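Local coordinates for pyridoxal phosphate homeostasis protein (Bifidobacterium adolescentis ATCC 15703, PDB 3CPG) that probably binds pyridoxal 5'-phosphate and takes part in keeping the cellular supply of this cofactor in balance, at residues D136-V141 with I159-L164; C239-M244 with G257-R262; I120-S125 with S140-D145. One frame throughout, in Å; residues are numbered along the deposited sequence.

Contact 1 of 3, residues D136-V141 with I159-L164; sequences DTIESV and ITVGVL
Glu-139 and Leu-164 carry an extensive side-chain contact between strands 137-141 and 161-164, lying side by side and pointing the same way. The CD1 methyl of Leu-164 sits 3.4 Å from CG of Glu-139 and reaches on along CD to the carboxylate, an apolar wall beside the extended acid. The CG of both residues is anti to its own carbonyl carbon (chi1 -65° and -62°), which turns the two chains into the same direction. On another side of the leucine, CG2 of Thr-137 lies 4.1 Å from CG of Leu-164.

Across the sheet from this group, CG2 of Val-141 packs 3.7 Å from CB of Val-163, while CG1 of Ile-138 lies more loosely against CG2 of Val-161.

The backbones hold these side chains in register. Gly-162 N donates to Asp-136 O at 2.8 Å, Ile-138 N to Gly-162 O at 2.8 Å, and Leu-164 N to Ile-138 O at 3.0 Å, the alternating ladder of a parallel pair. Gly-162 offers no side chain, and OG1 of Thr-137 settles 4.1 Å from its CA. Past Ile-138 the pattern slips: the chain turns at Glu-139 and Ser-140, and it is Val-141 N that reaches Leu-164 O, by a weak bond of 3.4 Å.

Further out, the buried carboxylate of Glu-139 is gripped at both oxygens, OE1 by Ser-243 OG and OE2 by His-118 ND1, and Thr-137 OG1 is hydrogen-bonded to Gln-199 OE1. On the opposite face, Ile-150 of helix 144-157 covers Ile-138, Val-141 and Val-161. Strand 137-141, helix 144-157 and strand 161-166 thus form one beta-alpha-beta unit of a TIM barrel, with the Glu-139 carboxylate and Thr-137 hydroxyl within, beside Leu-164, and Ile-138, Val-141 and Val-161 under the helix, as in the N-terminal domain of alanine racemase.

Contact 2 of 3, residues C239-M244 with G257-R262; sequences CRELSM and GSTIVR
Arg-262 reaches back to Ser-243 along a bent side chain. From CB the chain sets out with CG anti to the carbonyl carbon, and CG and CD pass Ser-243 OG at 3.6 and 3.5 Å. Beyond the bend at chi3 (-56°) NE stands farther off; CZ is 4.1 Å from Ser-243 OG, and the turn at chi4 (-78°) swings NH1 back to the serine. There NH1 donates to Ser-243 OG at 3.1 Å, nearly in the guanidinium plane, and weakly to Ser-243 O; NH2 goes to Thr-203 O. Ser-243 OG is also hydrogen-bonded to Glu-139 OE1.

At the other end, OG1 of Thr-259 works both ways: it donates to Glu-241 OE1 at 2.6 Å and accepts an almost straight bond from Leu-242 N (2.9 Å, 172°). A water joins the same OE1 to Thr-259 O. Leu-242 O takes two backbone donors, Thr-259 N and Ile-260 N. Met-244 N donates to Ile-260 O at 2.9 Å, and Ser-258 OG to Met-244 O at 2.7 Å.

Strands 241-243 and 260-263 meet through a single backbone bridge, Ser-243 with Ile-260. Strand 196-202 flanks the first and strand 51-55 the second, while helix 211-231 packs on Leu-242 and Met-244; Gly-257 closes helix 250-255 in a Schellman motif.

Contact 3 of 3, residues I120-S125 with S140-D145; sequences IGQLQS and SVDSID
Ser-140 joins the loop 120-125 through a direct hydrogen bond, its OG donating to Gly-121 O at 2.7 Å. The hydroxyl lies between the backbone N and the carbonyl carbon of its own residue (chi1 57°), and from there it makes its bond coming in 39° off the plane of the Gly-121 carbonyl.

A water supplies a second link, from backbone to backbone: it accepts from Leu-123 N at 2.9 Å and donates to Ser-140 O at 2.7 Å. Ser-140 is therefore tied to the loop through both its side chain and its carbonyl, at points two residues apart in that loop.

Van der Waals contact adds to these bonds. CB of Ser-140 lies 3.2 Å from Gly-121 O, and CB of Leu-123 is 4.2 Å from the serine OG. Gln-122, bent at chi2, brings its amide near CB of Ser-140.

The same amide and the carboxylate of Asp-142 form a loose polar neighbourhood: the two side chains cross at about a right angle, their flat groups 86° apart.

The loop leads from strand 113-119 toward helix 128-131, and Ser-140 lies near the C-terminal end of strand 137-141, beside the loop. Glu-166 of strand 161-166 touches Ser-140 and Asp-142, Leu-123 packs on Ile-150 of helix 144-157, and Ser-143 is the N-cap of that helix, its OG bonded to Leu-146 N.

All three contacts belong to one curled parallel sheet, but they hold it together differently. Contact 1 is parallel strand pairing in the core, irregular only at its end; contact 2, also largely buried, supplements a short ladder with hydroxyl and guanidinium bonds; contact 3 joins a loop to a strand end, using a water and bordering on exposed Gln-122. Contacts 1 and 3 share Ser-140 and Val-141, and Ile-138 meets Leu-123 where they adjoin. The centres of contacts 1 and 2 lie about 14 Å apart, yet their side chains meet inside the barrel. Ile-120 and Arg-262 also approach the side chain of Lys-57, the predicted pyridoxal phosphate lysine, to about 7 and 9 Å.

Contact 1 of 3, residues D136-V141 with I159-L164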
loop_
_atom_site.group_PDB
_atom_site.type_symbol
_atom_site.label_atom_id
_atom_site.label_comp_id
_atom_site.label_asym_id
_atom_site.label_seq_id
_atom_site.Cartn_x
_atom_site.Cartn_y
_atom_site.Cartn_z
ATOM N N ASP A 136 -8.375 -3.599 -4.173
ATOM C CA ASP A 136 -8.048 -5.019 -4.175
ATOM C C ASP A 136 -7.237 -5.410 -2.951
ATOM O O ASP A 136 -7.116 -6.590 -2.637
ATOM C CB ASP A 136 -7.294 -5.432 -5.443
ATOM C CG ASP A 136 -6.451 -4.319 -6.023
ATOM O OD1 ASP A 136 -5.821 -3.560 -5.261
ATOM O OD2 ASP A 136 -6.416 -4.220 -7.265
ATOM N N THR A 137 -6.670 -4.420 -2.270
ATOM C CA THR A 137 -5.894 -4.690 -1.068
ATOM C C THR A 137 -6.075 -3.602 -0.014
ATOM O O THR A 137 -5.998 -2.412 -0.315
ATOM C CB THR A 137 -4.381 -4.802 -1.367
ATOM O OG1 THR A 137 -4.146 -5.855 -2.308
ATOM C CG2 THR A 137 -3.613 -5.110 -0.084
ATOM N N ILE A 138 -6.326 -4.024 1.221
ATOM C CA ILE A 138 -6.468 -3.101 2.347
ATOM C C ILE A 138 -5.192 -3.259 3.180
ATOM O O ILE A 138 -5.019 -4.252 3.892
ATOM C CB ILE A 138 -7.699 -3.451 3.214
ATOM C CG1 ILE A 138 -8.979 -3.288 2.389
ATOM C CG2 ILE A 138 -7.737 -2.551 4.446
ATOM C CD1 ILE A 138 -10.242 -3.789 3.091
ATOM N N GLU A 139 -4.299 -2.276 3.086
ATOM C CA GLU A 139 -3.018 -2.327 3.785
ATOM C C GLU A 139 -3.035 -1.975 5.264
ATOM O O GLU A 139 -2.040 -2.181 5.960
ATOM C CB GLU A 139 -2.015 -1.394 3.100
ATOM C CG GLU A 139 -1.635 -1.787 1.688
ATOM C CD GLU A 139 -0.388 -1.063 1.215
ATOM O OE1 GLU A 139 0.387 -0.597 2.078
ATOM O OE2 GLU A 139 -0.170 -0.975 -0.011
ATOM N N SER A 140 -4.160 -1.463 5.746
ATOM C CA SER A 140 -4.258 -1.012 7.131
ATOM C C SER A 140 -4.952 -1.926 8.137
ATOM O O SER A 140 -5.519 -1.441 9.112
ATOM C CB SER A 140 -4.953 0.347 7.148
ATOM O OG SER A 140 -6.223 0.232 6.525
ATOM N N VAL A 141 -4.924 -3.234 7.916
ATOM C CA VAL A 141 -5.572 -4.141 8.860
ATOM C C VAL A 141 -4.650 -4.275 10.073
ATOM O O VAL A 141 -3.594 -4.907 10.001
ATOM C CB VAL A 141 -5.834 -5.506 8.206
ATOM C CG1 VAL A 141 -6.621 -6.397 9.155
ATOM C CG2 VAL A 141 -6.612 -5.306 6.903
ATOM N N ILE A 159 -16.699 -12.288 -2.544
ATOM C CA ILE A 159 -15.370 -11.997 -3.066
ATOM C C ILE A 159 -14.267 -12.234 -2.040
ATOM O O ILE A 159 -14.529 -12.575 -0.889
ATOM C CB ILE A 159 -15.257 -10.523 -3.505
ATOM C CG1 ILE A 159 -15.407 -9.613 -2.277
ATOM C CG2 ILE A 159 -16.315 -10.205 -4.551
ATOM C CD1 ILE A 159 -15.062 -8.152 -2.528
ATOM N N THR A 160 -13.029 -12.047 -2.485
ATOM C CA THR A 160 -11.859 -12.170 -1.627
ATOM C C THR A 160 -11.094 -10.865 -1.797
ATOM O O THR A 160 -10.858 -10.426 -2.921
ATOM C CB THR A 160 -10.925 -13.324 -2.051
ATOM O OG1 THR A 160 -11.592 -14.578 -1.870
ATOM C CG2 THR A 160 -9.651 -13.309 -1.204
ATOM N N VAL A 161 -10.728 -10.232 -0.690
ATOM C CA VAL A 161 -9.977 -8.987 -0.765
ATOM C C VAL A 161 -8.604 -9.210 -0.148
ATOM O O VAL A 161 -8.461 -9.964 0.815
ATOM C CB VAL A 161 -10.717 -7.831 -0.024
ATOM C CG1 VAL A 161 -10.827 -8.137 1.468
ATOM C CG2 VAL A 161 -9.994 -6.512 -0.262
ATOM N N GLY A 162 -7.588 -8.574 -0.717
ATOM C CA GLY A 162 -6.252 -8.723 -0.178
ATOM C C GLY A 162 -6.089 -7.853 1.052
ATOM O O GLY A 162 -6.752 -6.827 1.184
ATOM N N VAL A 163 -5.225 -8.270 1.970
ATOM C CA VAL A 163 -4.979 -7.480 3.170
ATOM C C VAL A 163 -3.522 -7.567 3.578
ATOM O O VAL A 163 -2.856 -8.573 3.329
ATOM C CB VAL A 163 -5.821 -7.960 4.391
ATOM C CG1 VAL A 163 -7.305 -7.829 4.103
ATOM C CG2 VAL A 163 -5.462 -9.398 4.739
ATOM N N LEU A 164 -3.027 -6.492 4.177
ATOM C CA LEU A 164 -1.673 -6.474 4.706
ATOM C C LEU A 164 -1.883 -6.230 6.191
ATOM O O LEU A 164 -2.760 -5.454 6.575
ATOM C CB LEU A 164 -0.830 -5.331 4.123
ATOM C CG LEU A 164 -0.560 -5.290 2.615
ATOM C CD1 LEU A 164 0.557 -4.285 2.334
ATOM C CD2 LEU A 164 -0.155 -6.668 2.108
#

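Contact 2 of 3, residues C239-M244 with G257-R262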
loop_
_atom_site.group_PDB
_atom_site.type_symbol
_atom_site.label_atom_id
_atom_site.label_comp_id
_atom_site.label_asym_id
_atom_site.label_seq_id
_atom_site.Cartn_x
_atom_site.Cartn_y
_atom_site.Cartn_z
ATOM N N CYS A 239 1.980 -14.277 2.299
ATOM C CA CYS A 239 2.351 -13.125 3.118
ATOM C C CYS A 239 3.777 -12.759 2.718
ATOM O O CYS A 239 4.727 -13.021 3.453
ATOM C CB CYS A 239 2.289 -13.509 4.601
ATOM S SG CYS A 239 2.577 -12.149 5.754
ATOM N N ARG A 240 3.920 -12.141 1.550
ATOM C CA ARG A 240 5.243 -11.801 1.035
ATOM C C ARG A 240 5.621 -10.330 0.943
ATOM O O ARG A 240 6.804 -9.999 0.936
ATOM C CB ARG A 240 5.415 -12.431 -0.347
ATOM C CG ARG A 240 5.418 -13.945 -0.340
ATOM C CD ARG A 240 5.358 -14.498 -1.755
ATOM N NE ARG A 240 5.503 -15.950 -1.778
ATOM C CZ ARG A 240 6.620 -16.593 -1.454
ATOM N NH1 ARG A 240 7.697 -15.913 -1.081
ATOM N NH2 ARG A 240 6.664 -17.918 -1.506
ATOM N N GLU A 241 4.638 -9.444 0.865
ATOM C CA GLU A 241 4.954 -8.029 0.732
ATOM C C GLU A 241 5.367 -7.335 2.020
ATOM O O GLU A 241 4.970 -7.722 3.122
ATOM C CB GLU A 241 3.760 -7.267 0.146
ATOM C CG GLU A 241 3.183 -7.858 -1.127
ATOM C CD GLU A 241 3.936 -7.456 -2.385
ATOM O OE1 GLU A 241 5.015 -6.833 -2.284
ATOM O OE2 GLU A 241 3.433 -7.772 -3.485
ATOM N N LEU A 242 6.184 -6.303 1.852
ATOM C CA LEU A 242 6.619 -5.458 2.953
ATOM C C LEU A 242 6.378 -4.048 2.442
ATOM O O LEU A 242 7.162 -3.516 1.658
ATOM C CB LEU A 242 8.101 -5.662 3.270
ATOM C CG LEU A 242 8.437 -6.964 4.003
ATOM C CD1 LEU A 242 9.949 -7.089 4.155
ATOM C CD2 LEU A 242 7.756 -6.973 5.361
ATOM N N SER A 243 5.261 -3.465 2.860
ATOM C CA SER A 243 4.907 -2.113 2.445
ATOM C C SER A 243 5.479 -1.183 3.496
ATOM O O SER A 243 4.911 -1.027 4.575
ATOM C CB SER A 243 3.387 -1.962 2.373
ATOM O OG SER A 243 3.016 -0.660 1.951
HETATM N N MSE A 244 6.622 -0.585 3.183
HETATM C CA MSE A 244 7.287 0.315 4.113
HETATM C C MSE A 244 8.232 1.253 3.382
HETATM O O MSE A 244 8.844 0.879 2.380
HETATM C CB MSE A 244 8.053 -0.497 5.167
HETATM C CG MSE A 244 9.070 -1.494 4.597
HETATM SE SE MSE A 244 9.718 -2.714 5.954
HETATM C CE MSE A 244 11.362 -3.224 5.163
ATOM N N GLY A 257 14.757 -4.352 2.878
ATOM C CA GLY A 257 13.877 -5.311 2.223
ATOM C C GLY A 257 12.491 -4.915 1.739
ATOM O O GLY A 257 11.721 -5.780 1.317
ATOM N N SER A 258 12.157 -3.632 1.780
ATOM C CA SER A 258 10.840 -3.198 1.327
ATOM C C SER A 258 10.521 -3.688 -0.084
ATOM O O SER A 258 11.401 -3.723 -0.942
ATOM C CB SER A 258 10.753 -1.673 1.352
ATOM O OG SER A 258 9.533 -1.237 0.779
ATOM N N THR A 259 9.268 -4.074 -0.318
ATOM C CA THR A 259 8.858 -4.520 -1.648
ATOM C C THR A 259 7.854 -3.530 -2.218
ATOM O O THR A 259 7.525 -3.576 -3.400
ATOM C CB THR A 259 8.219 -5.918 -1.632
ATOM O OG1 THR A 259 6.977 -5.876 -0.917
ATOM C CG2 THR A 259 9.164 -6.919 -0.982
ATOM N N ILE A 260 7.366 -2.642 -1.358
ATOM C CA ILE A 260 6.423 -1.603 -1.757
ATOM C C ILE A 260 6.713 -0.340 -0.961
ATOM O O ILE A 260 6.694 -0.359 0.266
ATOM C CB ILE A 260 4.948 -1.975 -1.466
ATOM C CG1 ILE A 260 4.527 -3.197 -2.276
ATOM C CG2 ILE A 260 4.043 -0.781 -1.810
ATOM C CD1 ILE A 260 3.103 -3.644 -1.983
ATOM N N VAL A 261 7.009 0.750 -1.659
ATOM C CA VAL A 261 7.244 2.016 -0.984
ATOM C C VAL A 261 6.029 2.869 -1.319
ATOM O O VAL A 261 5.535 2.820 -2.443
ATOM C CB VAL A 261 8.541 2.714 -1.462
ATOM C CG1 VAL A 261 9.752 1.899 -1.020
ATOM C CG2 VAL A 261 8.530 2.892 -2.976
ATOM N N ARG A 262 5.535 3.612 -0.331
ATOM C CA ARG A 262 4.360 4.466 -0.499
ATOM C C ARG A 262 4.825 5.916 -0.552
ATOM O O ARG A 262 5.215 6.488 0.460
ATOM C CB ARG A 262 3.398 4.261 0.676
ATOM C CG ARG A 262 3.018 2.806 0.915
ATOM C CD ARG A 262 1.934 2.692 1.977
ATOM N NE ARG A 262 2.328 3.329 3.232
ATOM C CZ ARG A 262 3.164 2.797 4.120
ATOM N NH1 ARG A 262 3.703 1.605 3.906
ATOM N NH2 ARG A 262 3.467 3.468 5.224
HETATM O O HOH W 1 5.834 -5.577 -4.700
#

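Contact 3 of 3, residues I120-S125 with S140-D145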
loop_
_atom_site.group_PDB
_atom_site.type_symbol
_atom_site.label_atom_id
_atom_site.label_comp_id
_atom_site.label_asym_id
_atom_site.label_seq_id
_atom_site.Cartn_x
_atom_site.Cartn_y
_atom_site.Cartn_z
ATOM N N ILE A 120 -4.599 2.635 2.070
ATOM C CA ILE A 120 -3.451 2.628 2.961
ATOM C C ILE A 120 -3.691 3.426 4.237
ATOM O O ILE A 120 -2.824 3.486 5.107
ATOM C CB ILE A 120 -2.194 3.154 2.234
ATOM C CG1 ILE A 120 -2.400 4.607 1.812
ATOM C CG2 ILE A 120 -1.921 2.303 0.999
ATOM C CD1 ILE A 120 -1.191 5.227 1.120
ATOM N N GLY A 121 -4.869 4.035 4.340
ATOM C CA GLY A 121 -5.215 4.795 5.532
ATOM C C GLY A 121 -6.075 3.923 6.434
ATOM O O GLY A 121 -6.549 2.871 6.002
ATOM N N GLN A 122 -6.283 4.343 7.679
ATOM C CA GLN A 122 -7.084 3.552 8.608
ATOM C C GLN A 122 -8.512 3.392 8.095
ATOM O O GLN A 122 -9.111 4.334 7.579
ATOM C CB GLN A 122 -7.085 4.193 9.999
ATOM C CG GLN A 122 -5.700 4.305 10.651
ATOM C CD GLN A 122 -4.910 3.002 10.633
ATOM O OE1 GLN A 122 -4.116 2.756 9.726
ATOM N NE2 GLN A 122 -5.131 2.163 11.636
ATOM N N LEU A 123 -9.049 2.187 8.246
ATOM C CA LEU A 123 -10.390 1.870 7.766
ATOM C C LEU A 123 -11.431 1.738 8.871
ATOM O O LEU A 123 -11.411 0.778 9.646
ATOM C CB LEU A 123 -10.340 0.571 6.957
ATOM C CG LEU A 123 -11.657 0.009 6.416
ATOM C CD1 LEU A 123 -12.355 1.049 5.547
ATOM C CD2 LEU A 123 -11.361 -1.254 5.614
ATOM N N GLN A 124 -12.332 2.711 8.943
ATOM C CA GLN A 124 -13.398 2.680 9.936
ATOM C C GLN A 124 -14.307 1.531 9.511
ATOM O O GLN A 124 -14.587 1.361 8.326
ATOM C CB GLN A 124 -14.159 4.008 9.941
ATOM C CG GLN A 124 -15.201 4.121 11.037
ATOM C CD GLN A 124 -15.688 5.545 11.217
ATOM O OE1 GLN A 124 -14.919 6.428 11.596
ATOM N NE2 GLN A 124 -16.966 5.776 10.940
ATOM N N SER A 125 -14.758 0.740 10.479
ATOM C CA SER A 125 -15.587 -0.428 10.195
ATOM C C SER A 125 -16.815 -0.219 9.309
ATOM O O SER A 125 -17.090 -1.033 8.426
ATOM C CB SER A 125 -16.015 -1.085 11.510
ATOM O OG SER A 125 -14.881 -1.496 12.256
ATOM N N SER A 140 -4.160 -1.463 5.746
ATOM C CA SER A 140 -4.258 -1.012 7.131
ATOM C C SER A 140 -4.952 -1.926 8.137
ATOM O O SER A 140 -5.519 -1.441 9.112
ATOM C CB SER A 140 -4.953 0.347 7.148
ATOM O OG SER A 140 -6.223 0.232 6.525
ATOM N N VAL A 141 -4.924 -3.234 7.916
ATOM C CA VAL A 141 -5.572 -4.141 8.860
ATOM C C VAL A 141 -4.650 -4.275 10.073
ATOM O O VAL A 141 -3.594 -4.907 10.001
ATOM C CB VAL A 141 -5.834 -5.506 8.206
ATOM C CG1 VAL A 141 -6.621 -6.397 9.155
ATOM C CG2 VAL A 141 -6.612 -5.306 6.903
ATOM N N ASP A 142 -5.064 -3.680 11.189
ATOM C CA ASP A 142 -4.253 -3.671 12.400
ATOM C C ASP A 142 -4.735 -4.559 13.542
ATOM O O ASP A 142 -4.189 -4.496 14.645
ATOM C CB ASP A 142 -4.128 -2.226 12.899
ATOM C CG ASP A 142 -5.471 -1.624 13.286
ATOM O OD1 ASP A 142 -6.493 -1.990 12.674
ATOM O OD2 ASP A 142 -5.508 -0.773 14.198
ATOM N N SER A 143 -5.741 -5.388 13.291
ATOM C CA SER A 143 -6.252 -6.254 14.344
ATOM C C SER A 143 -7.051 -7.442 13.827
ATOM O O SER A 143 -7.569 -7.428 12.707
ATOM C CB SER A 143 -7.138 -5.450 15.294
ATOM O OG SER A 143 -8.326 -5.047 14.632
ATOM N N ILE A 144 -7.144 -8.475 14.657
ATOM C CA ILE A 144 -7.911 -9.656 14.303
ATOM C C ILE A 144 -9.359 -9.206 14.173
ATOM O O ILE A 144 -10.095 -9.670 13.299
ATOM C CB ILE A 144 -7.822 -10.737 15.406
ATOM C CG1 ILE A 144 -6.409 -11.327 15.440
ATOM C CG2 ILE A 144 -8.864 -11.818 15.159
ATOM C CD1 ILE A 144 -6.182 -12.358 16.545
ATOM N N ASP A 145 -9.752 -8.281 15.046
ATOM C CA ASP A 145 -11.114 -7.753 15.060
ATOM C C ASP A 145 -11.483 -7.117 13.720
ATOM O O ASP A 145 -12.532 -7.426 13.149
ATOM C CB ASP A 145 -11.261 -6.734 16.196
ATOM C CG ASP A 145 -12.680 -6.216 16.347
ATOM O OD1 ASP A 145 -13.623 -7.034 16.311
ATOM O OD2 ASP A 145 -12.848 -4.990 16.517
HETATM O O HOH W 2 -7.377 0.433 9.788
#